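Local coordinates for G-protein interacting protein 1 (Dictyostelium discoideum, PDB 5Z1N) that probably binds heterotrimeric G proteins through their beta/gamma subunits to hold them in the cytosol during chemotaxis and, in this C-terminal TNFAIP8-like domain, holds a phospholipid among its helices, at residues K23-V28 with L145-L151; L95-S99 with G133-T139. All coordinates share one frame. Residue numbers count along the deposited sequence, not the author numbering.

Contact 1 (K23-V28 with L145-L151)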
ATOM      1  N   LYS A  23       6.242  10.533   0.161  1.00  8.81           N
ATOM      2  CA  LYS A  23       6.025  11.978   0.194  1.00 12.01           C
ATOM      3  C   LYS A  23       4.663  12.309   0.788  1.00 12.40           C
ATOM      4  O   LYS A  23       4.539  13.231   1.612  1.00 10.86           O
ATOM      5  CB  LYS A  23       6.160  12.573  -1.209  1.00 11.15           C
ATOM      6  CG  LYS A  23       5.984  14.087  -1.245  1.00 23.15           C
ATOM      7  CD  LYS A  23       6.564  14.701  -2.513  1.00 22.67           C
ATOM      8  CE  LYS A  23       5.848  14.201  -3.762  1.00 25.90           C
ATOM      9  NZ  LYS A  23       6.499  14.697  -5.015  1.00 24.86           N
ATOM     10  N   ILE A  24       3.631  11.550   0.404  1.00  8.08           N
ATOM     11  CA  ILE A  24       2.305  11.803   0.969  1.00  8.83           C
ATOM     12  C   ILE A  24       2.309  11.583   2.482  1.00 12.84           C
ATOM     13  O   ILE A  24       1.745  12.384   3.247  1.00 10.25           O
ATOM     14  CB  ILE A  24       1.257  10.932   0.256  1.00  6.56           C
ATOM     15  CG1 ILE A  24       1.020  11.476  -1.157  1.00 13.67           C
ATOM     16  CG2 ILE A  24      -0.039  10.899   1.043  1.00  5.76           C
ATOM     17  CD1 ILE A  24       0.262  10.535  -2.076  1.00 13.31           C
ATOM     18  N   ILE A  25       2.963  10.511   2.941  1.00  7.64           N
ATOM     19  CA  ILE A  25       3.037  10.243   4.376  1.00  8.71           C
ATOM     20  C   ILE A  25       3.746  11.382   5.096  1.00 13.57           C
ATOM     21  O   ILE A  25       3.311  11.820   6.170  1.00 10.52           O
ATOM     22  CB  ILE A  25       3.732   8.896   4.644  1.00  9.47           C
ATOM     23  CG1 ILE A  25       2.916   7.742   4.070  1.00  9.41           C
ATOM     24  CG2 ILE A  25       3.933   8.691   6.144  1.00  9.44           C
ATOM     25  CD1 ILE A  25       3.560   6.398   4.293  1.00 13.74           C
ATOM     26  N   LYS A  26       4.853  11.869   4.526  1.00  9.04           N
ATOM     27  CA  LYS A  26       5.522  13.042   5.082  1.00 14.37           C
ATOM     28  C   LYS A  26       4.536  14.187   5.265  1.00 18.03           C
ATOM     29  O   LYS A  26       4.472  14.809   6.330  1.00 13.19           O
ATOM     30  CB  LYS A  26       6.674  13.481   4.174  1.00 17.99           C
ATOM     31  CG  LYS A  26       7.988  12.755   4.399  1.00 23.37           C
ATOM     32  CD  LYS A  26       9.175  13.575   3.902  1.00 15.56           C
ATOM     33  CE  LYS A  26       9.089  13.839   2.413  1.00 15.58           C
ATOM     34  NZ  LYS A  26      10.260  14.633   1.930  1.00 12.95           N
ATOM     35  N   ARG A  27       3.737  14.462   4.230  1.00 15.09           N
ATOM     36  CA  ARG A  27       2.818  15.592   4.300  1.00 13.98           C
ATOM     37  C   ARG A  27       1.735  15.398   5.357  1.00 19.60           C
ATOM     38  O   ARG A  27       1.313  16.373   5.988  1.00 21.96           O
ATOM     39  CB  ARG A  27       2.190  15.836   2.927  1.00 15.55           C
ATOM     40  CG  ARG A  27       3.193  16.245   1.852  1.00 25.34           C
ATOM     41  CD  ARG A  27       3.803  17.622   2.122  1.00 33.79           C
ATOM     42  NE  ARG A  27       4.986  17.562   2.981  1.00 23.07           N
ATOM     43  CZ  ARG A  27       6.230  17.415   2.537  1.00 23.29           C
ATOM     44  NH1 ARG A  27       7.239  17.376   3.394  1.00 19.35           N
ATOM     45  NH2 ARG A  27       6.465  17.304   1.237  1.00 22.05           N
ATOM     46  N   VAL A  28       1.272  14.166   5.577  1.00 11.80           N
ATOM     47  CA  VAL A  28       0.168  13.973   6.514  1.00 15.06           C
ATOM     48  C   VAL A  28       0.607  13.728   7.955  1.00 14.37           C
ATOM     49  O   VAL A  28      -0.198  13.930   8.875  1.00 11.75           O
ATOM     50  CB  VAL A  28      -0.741  12.813   6.078  1.00 15.99           C
ATOM     51  CG1 VAL A  28      -1.358  13.103   4.719  1.00 18.81           C
ATOM     52  CG2 VAL A  28       0.040  11.523   6.069  1.00 18.36           C
ATOM     53  N   LEU A 145      -4.350  17.906   1.404  1.00 23.14           N
ATOM     54  CA  LEU A 145      -3.131  17.927   0.607  1.00 34.00           C
ATOM     55  C   LEU A 145      -3.158  19.074  -0.394  1.00 35.53           C
ATOM     56  O   LEU A 145      -4.217  19.482  -0.880  1.00 33.03           O
ATOM     57  CB  LEU A 145      -2.934  16.610  -0.148  1.00 30.63           C
ATOM     58  CG  LEU A 145      -2.385  15.395   0.596  1.00 20.48           C
ATOM     59  CD1 LEU A 145      -2.045  14.298  -0.399  1.00 26.35           C
ATOM     60  CD2 LEU A 145      -1.167  15.759   1.429  1.00 26.45           C
ATOM     61  N   GLU A 146      -1.975  19.594  -0.698  1.00 29.16           N
ATOM     62  CA  GLU A 146      -1.839  20.487  -1.834  1.00 21.31           C
ATOM     63  C   GLU A 146      -1.775  19.670  -3.120  1.00 22.11           C
ATOM     64  O   GLU A 146      -1.523  18.462  -3.107  1.00 26.15           O
ATOM     65  CB  GLU A 146      -0.585  21.359  -1.702  1.00 22.66           C
ATOM     66  CG  GLU A 146      -0.140  21.639  -0.270  1.00 31.51           C
ATOM     67  CD  GLU A 146      -0.979  22.698   0.420  1.00 48.74           C
ATOM     68  OE1 GLU A 146      -1.772  23.375  -0.268  1.00 51.11           O
ATOM     69  OE2 GLU A 146      -0.839  22.854   1.652  1.00 61.62           O
ATOM     70  N   ILE A 147      -2.012  20.348  -4.248  1.00 20.64           N
ATOM     71  CA  ILE A 147      -1.874  19.687  -5.542  1.00 16.54           C
ATOM     72  C   ILE A 147      -0.424  19.287  -5.787  1.00 14.87           C
ATOM     73  O   ILE A 147      -0.154  18.294  -6.476  1.00 14.55           O
ATOM     74  CB  ILE A 147      -2.421  20.591  -6.671  1.00 17.95           C
ATOM     75  CG1 ILE A 147      -2.610  19.792  -7.963  1.00 17.43           C
ATOM     76  CG2 ILE A 147      -1.515  21.799  -6.903  1.00 23.81           C
ATOM     77  CD1 ILE A 147      -3.866  18.944  -7.977  1.00 22.30           C
ATOM     78  N   GLU A 148       0.531  20.025  -5.210  1.00 12.42           N
ATOM     79  CA  GLU A 148       1.948  19.706  -5.357  1.00 19.07           C
ATOM     80  C   GLU A 148       2.355  18.434  -4.622  1.00 19.94           C
ATOM     81  O   GLU A 148       3.476  17.954  -4.828  1.00 20.58           O
ATOM     82  CB  GLU A 148       2.809  20.872  -4.859  1.00 23.01           C
ATOM     83  CG  GLU A 148       3.028  21.977  -5.882  1.00 28.65           C
ATOM     84  CD  GLU A 148       1.848  22.926  -5.982  1.00 34.83           C
ATOM     85  OE1 GLU A 148       1.667  23.534  -7.061  1.00 23.11           O
ATOM     86  OE2 GLU A 148       1.105  23.062  -4.984  1.00 26.91           O
ATOM     87  N   ASP A 149       1.488  17.881  -3.773  1.00 20.61           N
ATOM     88  CA  ASP A 149       1.820  16.666  -3.038  1.00 24.48           C
ATOM     89  C   ASP A 149       1.640  15.401  -3.871  1.00 22.74           C
ATOM     90  O   ASP A 149       1.985  14.314  -3.397  1.00 23.48           O
ATOM     91  CB  ASP A 149       0.990  16.603  -1.755  1.00 26.15           C
ATOM     92  CG  ASP A 149       1.317  17.749  -0.807  1.00 29.06           C
ATOM     93  OD1 ASP A 149       0.422  18.213  -0.067  1.00 24.08           O
ATOM     94  OD2 ASP A 149       2.481  18.202  -0.824  1.00 22.26           O
ATOM     95  N   ASP A 150       1.099  15.524  -5.084  1.00 12.34           N
ATOM     96  CA  ASP A 150       1.235  14.513  -6.133  1.00 10.81           C
ATOM     97  C   ASP A 150       0.549  13.196  -5.771  1.00 15.94           C
ATOM     98  O   ASP A 150       1.056  12.110  -6.060  1.00 14.01           O
ATOM     99  CB  ASP A 150       2.707  14.286  -6.482  1.00 17.94           C
ATOM    100  CG  ASP A 150       3.314  15.465  -7.230  1.00 18.67           C
ATOM    101  OD1 ASP A 150       2.571  16.144  -7.968  1.00 16.21           O
ATOM    102  OD2 ASP A 150       4.527  15.718  -7.083  1.00 19.01           O
ATOM    103  N   LEU A 151      -0.627  13.290  -5.147  1.00 11.69           N
ATOM    104  CA  LEU A 151      -1.513  12.133  -5.091  1.00 10.59           C
ATOM    105  C   LEU A 151      -1.800  11.602  -6.492  1.00 19.10           C
ATOM    106  O   LEU A 151      -1.980  10.390  -6.680  1.00 13.36           O
ATOM    107  CB  LEU A 151      -2.815  12.510  -4.383  1.00  9.39           C
ATOM    108  CG  LEU A 151      -3.875  11.421  -4.216  1.00  9.60           C
ATOM    109  CD1 LEU A 151      -3.359  10.284  -3.332  1.00  7.43           C
ATOM    110  CD2 LEU A 151      -5.142  12.026  -3.643  1.00 12.57           C
TER
HETATM  111  O   HOH W   1       5.873  17.846  -3.867  1.00 20.61           O

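Contact 2 (L95-S99 with G133-T139). With PEF (di-palmitoyl-3-sn-phosphatidylethanolamine), chain B.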
ATOM      1  N   LEU A  95     -14.082   5.480   0.148  1.00 10.76           N
ATOM      2  CA  LEU A  95     -12.791   5.330   0.807  1.00 10.63           C
ATOM      3  C   LEU A  95     -12.833   4.199   1.824  1.00  6.90           C
ATOM      4  O   LEU A  95     -11.874   3.424   1.948  1.00  8.66           O
ATOM      5  CB  LEU A  95     -12.385   6.650   1.466  1.00  6.98           C
ATOM      6  CG  LEU A  95     -11.980   7.775   0.505  1.00 10.62           C
ATOM      7  CD1 LEU A  95     -11.716   9.068   1.263  1.00 13.04           C
ATOM      8  CD2 LEU A  95     -10.751   7.371  -0.300  1.00  8.32           C
ATOM      9  N   GLU A  96     -13.954   4.073   2.536  1.00  8.83           N
ATOM     10  CA  GLU A  96     -14.117   2.967   3.468  1.00  9.63           C
ATOM     11  C   GLU A  96     -13.874   1.635   2.778  1.00 11.31           C
ATOM     12  O   GLU A  96     -13.148   0.782   3.302  1.00  9.59           O
ATOM     13  CB  GLU A  96     -15.514   2.999   4.089  1.00 15.20           C
ATOM     14  CG  GLU A  96     -15.694   2.034   5.242  1.00 22.87           C
ATOM     15  CD  GLU A  96     -16.853   2.413   6.137  1.00 51.85           C
ATOM     16  OE1 GLU A  96     -17.711   3.209   5.692  1.00 42.98           O
ATOM     17  OE2 GLU A  96     -16.903   1.920   7.284  1.00 41.86           O
ATOM     18  N   LYS A  97     -14.440   1.452   1.581  1.00 11.73           N
ATOM     19  CA  LYS A  97     -14.233   0.193   0.878  1.00  9.16           C
ATOM     20  C   LYS A  97     -12.754  -0.029   0.606  1.00  8.52           C
ATOM     21  O   LYS A  97     -12.227  -1.120   0.866  1.00 14.18           O
ATOM     22  CB  LYS A  97     -15.048   0.165  -0.415  1.00  9.83           C
ATOM     23  CG  LYS A  97     -16.537   0.000  -0.158  1.00 19.26           C
ATOM     24  CD  LYS A  97     -17.318  -0.263  -1.431  1.00 17.68           C
ATOM     25  CE  LYS A  97     -18.778  -0.565  -1.112  1.00 24.21           C
ATOM     26  NZ  LYS A  97     -19.508  -1.077  -2.305  1.00 32.23           N
ATOM     27  N   ALA A  98     -12.052   1.019   0.155  1.00  6.54           N
ATOM     28  CA  ALA A  98     -10.606   0.916   0.003  1.00  6.03           C
ATOM     29  C   ALA A  98      -9.975   0.433   1.300  1.00  6.59           C
ATOM     30  O   ALA A  98      -9.236  -0.562   1.317  1.00  8.51           O
ATOM     31  CB  ALA A  98     -10.017   2.265  -0.415  1.00  7.72           C
ATOM     32  N   SER A  99     -10.319   1.091   2.410  1.00  6.67           N
ATOM     33  CA  SER A  99      -9.739   0.716   3.693  1.00  6.35           C
ATOM     34  C   SER A  99     -10.042  -0.741   3.997  1.00  7.91           C
ATOM     35  O   SER A  99      -9.141  -1.521   4.337  1.00  8.28           O
ATOM     36  CB  SER A  99     -10.271   1.630   4.798  1.00  7.80           C
ATOM     37  OG  SER A  99      -9.585   1.402   6.020  1.00 20.70           O
ATOM     38  N   GLY A 133      -3.563   1.771   5.131  1.00 10.03           N
ATOM     39  CA  GLY A 133      -4.947   1.521   4.798  1.00  7.48           C
ATOM     40  C   GLY A 133      -5.943   2.226   5.688  1.00  9.02           C
ATOM     41  O   GLY A 133      -7.135   1.907   5.631  1.00 12.00           O
ATOM     42  N   SER A 134      -5.499   3.172   6.510  1.00 10.76           N
ATOM     43  CA  SER A 134      -6.394   3.832   7.448  1.00 10.03           C
ATOM     44  C   SER A 134      -7.354   4.762   6.718  1.00  9.01           C
ATOM     45  O   SER A 134      -6.944   5.549   5.860  1.00  8.55           O
ATOM     46  CB  SER A 134      -5.590   4.620   8.478  1.00 11.52           C
ATOM     47  OG  SER A 134      -6.432   5.485   9.215  1.00 13.37           O
ATOM     48  N   LEU A 135      -8.638   4.679   7.074  1.00  7.10           N
ATOM     49  CA  LEU A 135      -9.608   5.641   6.566  1.00 11.31           C
ATOM     50  C   LEU A 135      -9.267   7.064   6.998  1.00 10.75           C
ATOM     51  O   LEU A 135      -9.540   8.018   6.261  1.00  8.51           O
ATOM     52  CB  LEU A 135     -11.013   5.258   7.032  1.00 12.18           C
ATOM     53  CG  LEU A 135     -12.179   6.094   6.507  1.00 14.39           C
ATOM     54  CD1 LEU A 135     -12.142   6.184   4.990  1.00 11.03           C
ATOM     55  CD2 LEU A 135     -13.498   5.498   6.976  1.00 13.06           C
ATOM     56  N   ASP A 136      -8.667   7.232   8.181  1.00  7.53           N
ATOM     57  CA  ASP A 136      -8.237   8.565   8.604  1.00  9.79           C
ATOM     58  C   ASP A 136      -7.150   9.107   7.685  1.00 10.77           C
ATOM     59  O   ASP A 136      -7.156  10.295   7.329  1.00 11.88           O
ATOM     60  CB  ASP A 136      -7.734   8.528  10.045  1.00 10.06           C
ATOM     61  CG  ASP A 136      -8.791   8.060  11.022  1.00 13.65           C
ATOM     62  OD1 ASP A 136      -9.980   8.360  10.809  1.00 11.47           O
ATOM     63  OD2 ASP A 136      -8.426   7.394  12.008  1.00 11.49           O
ATOM     64  N   PHE A 137      -6.201   8.248   7.303  1.00  7.02           N
ATOM     65  CA  PHE A 137      -5.167   8.630   6.346  1.00  7.75           C
ATOM     66  C   PHE A 137      -5.791   9.075   5.030  1.00  9.73           C
ATOM     67  O   PHE A 137      -5.436  10.127   4.482  1.00 12.39           O
ATOM     68  CB  PHE A 137      -4.213   7.446   6.145  1.00  7.88           C
ATOM     69  CG  PHE A 137      -3.100   7.696   5.161  1.00 15.28           C
ATOM     70  CD1 PHE A 137      -2.410   8.897   5.144  1.00 14.38           C
ATOM     71  CD2 PHE A 137      -2.719   6.704   4.272  1.00  8.89           C
ATOM     72  CE1 PHE A 137      -1.381   9.108   4.240  1.00 19.45           C
ATOM     73  CE2 PHE A 137      -1.689   6.909   3.374  1.00 15.46           C
ATOM     74  CZ  PHE A 137      -1.018   8.112   3.359  1.00 12.87           C
ATOM     75  N   PHE A 138      -6.761   8.306   4.533  1.00 10.44           N
ATOM     76  CA  PHE A 138      -7.387   8.635   3.257  1.00  6.40           C
ATOM     77  C   PHE A 138      -8.138   9.961   3.335  1.00 13.63           C
ATOM     78  O   PHE A 138      -7.986  10.819   2.459  1.00  9.03           O
ATOM     79  CB  PHE A 138      -8.320   7.502   2.818  1.00  4.28           C
ATOM     80  CG  PHE A 138      -7.612   6.199   2.533  1.00  7.08           C
ATOM     81  CD1 PHE A 138      -6.249   6.170   2.277  1.00  3.81           C
ATOM     82  CD2 PHE A 138      -8.318   5.002   2.524  1.00  7.22           C
ATOM     83  CE1 PHE A 138      -5.601   4.970   2.017  1.00  7.81           C
ATOM     84  CE2 PHE A 138      -7.677   3.802   2.267  1.00  6.59           C
ATOM     85  CZ  PHE A 138      -6.316   3.785   2.009  1.00  5.16           C
ATOM     86  N   THR A 139      -8.950  10.158   4.381  1.00  8.70           N
ATOM     87  CA  THR A 139      -9.721  11.398   4.474  1.00  9.98           C
ATOM     88  C   THR A 139      -8.802  12.609   4.593  1.00 14.57           C
ATOM     89  O   THR A 139      -9.017  13.636   3.926  1.00 13.22           O
ATOM     90  CB  THR A 139     -10.702  11.344   5.648  1.00 13.60           C
ATOM     91  OG1 THR A 139      -9.986  11.156   6.873  1.00 18.87           O
ATOM     92  CG2 THR A 139     -11.701  10.210   5.465  1.00 12.22           C
TER
HETATM   93  C2  PEF B 401       7.749  -4.809  -8.284  1.00 24.15           C
HETATM   94  C1  PEF B 401       7.586  -6.292  -8.590  1.00 24.30           C
HETATM   95  N   PEF B 401       5.175  -8.815 -13.393  0.50 29.33           N
HETATM   96  C3  PEF B 401       7.627  -3.961  -9.540  1.00 13.45           C
HETATM   97  C4  PEF B 401       5.855  -9.019 -11.079  0.50 36.42           C
HETATM   98  C5  PEF B 401       5.318  -9.753 -12.300  0.50 35.46           C
HETATM   99  C10 PEF B 401       7.140  -3.512  -6.374  1.00 22.40           C
HETATM  100  C11 PEF B 401       6.227  -3.226  -5.207  1.00 29.38           C
HETATM  101  C12 PEF B 401       5.980  -1.732  -5.026  1.00 23.00           C
HETATM  102  C13 PEF B 401       4.815  -1.562  -4.057  1.00 20.54           C
HETATM  103  C14 PEF B 401       4.556  -0.114  -3.657  1.00 21.61           C
HETATM  104  C15 PEF B 401       3.184  -0.025  -2.993  1.00 27.43           C
HETATM  105  C16 PEF B 401       2.894   1.368  -2.454  1.00 35.38           C
HETATM  106  C17 PEF B 401       1.408   1.553  -2.157  1.00 32.13           C
HETATM  107  C18 PEF B 401       0.820   0.368  -1.399  1.00 30.61           C
HETATM  108  C19 PEF B 401      -0.213   0.823  -0.373  1.00 35.19           C
HETATM  109  C20 PEF B 401      -1.256   1.759  -0.976  1.00 20.72           C
HETATM  110  C21 PEF B 401      -1.393   3.020  -0.132  1.00 21.44           C
HETATM  111  C22 PEF B 401      -2.333   4.029  -0.782  1.00 20.19           C
HETATM  112  C23 PEF B 401      -2.170   5.412  -0.159  1.00 14.73           C
HETATM  113  C24 PEF B 401      -3.196   6.385  -0.725  1.00 14.44           C
HETATM  114  C25 PEF B 401      -2.937   7.797  -0.249  1.00 20.26           C
HETATM  115  C30 PEF B 401       5.489  -2.716  -9.524  1.00 27.79           C
HETATM  116  C31 PEF B 401       4.030  -2.600  -9.892  1.00 27.61           C
HETATM  117  C32 PEF B 401       3.162  -2.890  -8.673  1.00 25.24           C
HETATM  118  C33 PEF B 401       3.212  -4.364  -8.291  1.00 29.79           C
HETATM  119  C34 PEF B 401       2.951  -4.543  -6.801  1.00 39.05           C
HETATM  120  C35 PEF B 401       2.793  -6.017  -6.440  1.00 40.18           C
HETATM  121  C36 PEF B 401       3.123  -6.266  -4.972  1.00 51.35           C
HETATM  122  C37 PEF B 401       2.545  -7.586  -4.473  1.00 40.40           C
HETATM  123  C38 PEF B 401       3.046  -7.900  -3.066  1.00 37.89           C
HETATM  124  C39 PEF B 401       1.890  -8.183  -2.111  1.00 42.95           C
HETATM  125  C40 PEF B 401       2.381  -8.540  -0.711  1.00 35.70           C
HETATM  126  C41 PEF B 401       3.195  -7.413  -0.083  1.00 41.06           C
HETATM  127  C42 PEF B 401       2.366  -6.148   0.121  1.00 31.45           C
HETATM  128  C43 PEF B 401       3.149  -5.116   0.924  1.00 17.80           C
HETATM  129  C44 PEF B 401       2.356  -3.828   1.107  1.00 33.59           C
HETATM  130  C45 PEF B 401       3.050  -2.908   2.089  1.00 23.97           C
HETATM  131  O4  PEF B 401       8.235  -2.988  -6.471  1.00 14.21           O
HETATM  132  O5  PEF B 401       6.050  -1.830  -8.898  1.00 28.09           O
HETATM  133  O2  PEF B 401       6.698  -4.435  -7.403  1.00 20.00           O
HETATM  134  O3  PEF B 401       6.248  -3.899  -9.888  1.00 29.60           O
HETATM  135  O1P PEF B 401       9.503  -8.248 -11.150  1.00 16.64           O
HETATM  136  O2P PEF B 401       7.842  -9.017  -9.260  1.00 18.79           O
HETATM  137  O3P PEF B 401       8.035  -6.573  -9.909  1.00 22.49           O
HETATM  138  O4P PEF B 401       6.979  -8.219 -11.442  1.00 28.97           O
HETATM  139  P   PEF B 401       8.195  -8.099 -10.402  1.00 19.14           P
HETATM  140  O   HOH W   2      -9.265   2.389   8.861  1.00 10.31           O
HETATM  141  O   HOH W   3      -7.326  -0.953   6.665  1.00 12.11           O

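Contact 1 (K23-V28 with L145-L151)
Leu145 opens the connection between helices 135-144 and 151-158 by turning its isobutyl group to helix 12-28: its CD2 lies 3.7 Å from Arg27 CB and 4.2 Å from Val28 CG1. The chain then makes a short 3-10 turn, 147-149, closed by Asp149, whose OD1 accepts from Glu146 N at 2.8 Å. Water 1 donates to Glu148 O (2.6 Å) and accepts a weak hydrogen bond from Lys23 NZ (3.4 Å), linking the segments. Asp150, at the N-cap position of the next helix, makes no capping bond; its OD2 forms a salt bridge with Lys23 NZ at 3.0 Å, which the long, flexible lysine reaches with its aliphatic part against the loop. Leu151 returns inward, its CD1 3.8 Å from Ile24 CD1, and touches the bound phospholipid as well. Two neighbouring pairs a turn apart, Lys23-Ile24 and Arg27-Val28, thus meet the loop: aliphatic packing lies on the inner side, one salt bridge at the more exposed edge, and Arg27 NH2 stays 4.6 Å from Asp149 OD2, beyond a salt bridge.

Contact 2 (L95-S99 with G133-T139)
A short hydrogen bond from Ser99 OG to Gly133 O, 2.5 Å, ties the side of helix 92-113 to the break between helices 119-132 and 135-144. Here the backbones come closest, with Ser99 CA 3.5 Å from Gly133 O, and the small serine and glycine permit that approach. Gly133 is where the chain leaves helical geometry. Water 2 extends the polar patch, donating to Ser99 OG and accepting from Leu135 N, both at 3.0 Å. Ser134 N-caps the new helix: its OG accepts weakly from Asp136 N (3.0 Å) and Phe137 N (3.4 Å).

Beyond this turn the contact becomes apolar. The axes of the short helical segments 95-99 and 135-139 approach to 9.5 Å, at 138° between their directions, leaving room for larger side chains. Leu135 CD1 packs on Leu95 CB at 3.6 Å, and Leu95 CD2 meets Phe138 CB at 4.0 Å. The edge of the Phe138 ring faces Leu95 O and Ser99 N, while Ala98 CB, small enough to fit beside the ring, is 3.9 Å from its CE2. Phe138 CE1 also lies 3.9 Å from PEF C24. Phe137 does not meet 95-99; it faces helix 12-28 and the lipid, its CE2 3.9 Å from PEF C23. In this TNFAIP8-like helical fold, helix 135-144 thus lends two phenylalanines to one part of the lipid cavity wall, while helix 92-113 packs against it.

Contact 2 is nested within the chain segment closed by contact 1, and helix 135-144 joins them: it supplies one side of contact 2 and runs into the loop of contact 1. Phe137 bridges the two directly, its CE1 lying 3.3 Å from Val28 CG2 and its CZ 3.8 Å from Ile24 CG2. Both are partly buried, but the centre of contact 1 is about 15 Å from the centre of the chain, that of contact 2 about 11 Å. Both have apolar packing; the polar part is a salt bridge in contact 1 and an uncharged hydrogen bond in contact 2. Each contributes to the phospholipid pocket, through Leu151 in contact 1 and through Phe137 and Phe138 in contact 2.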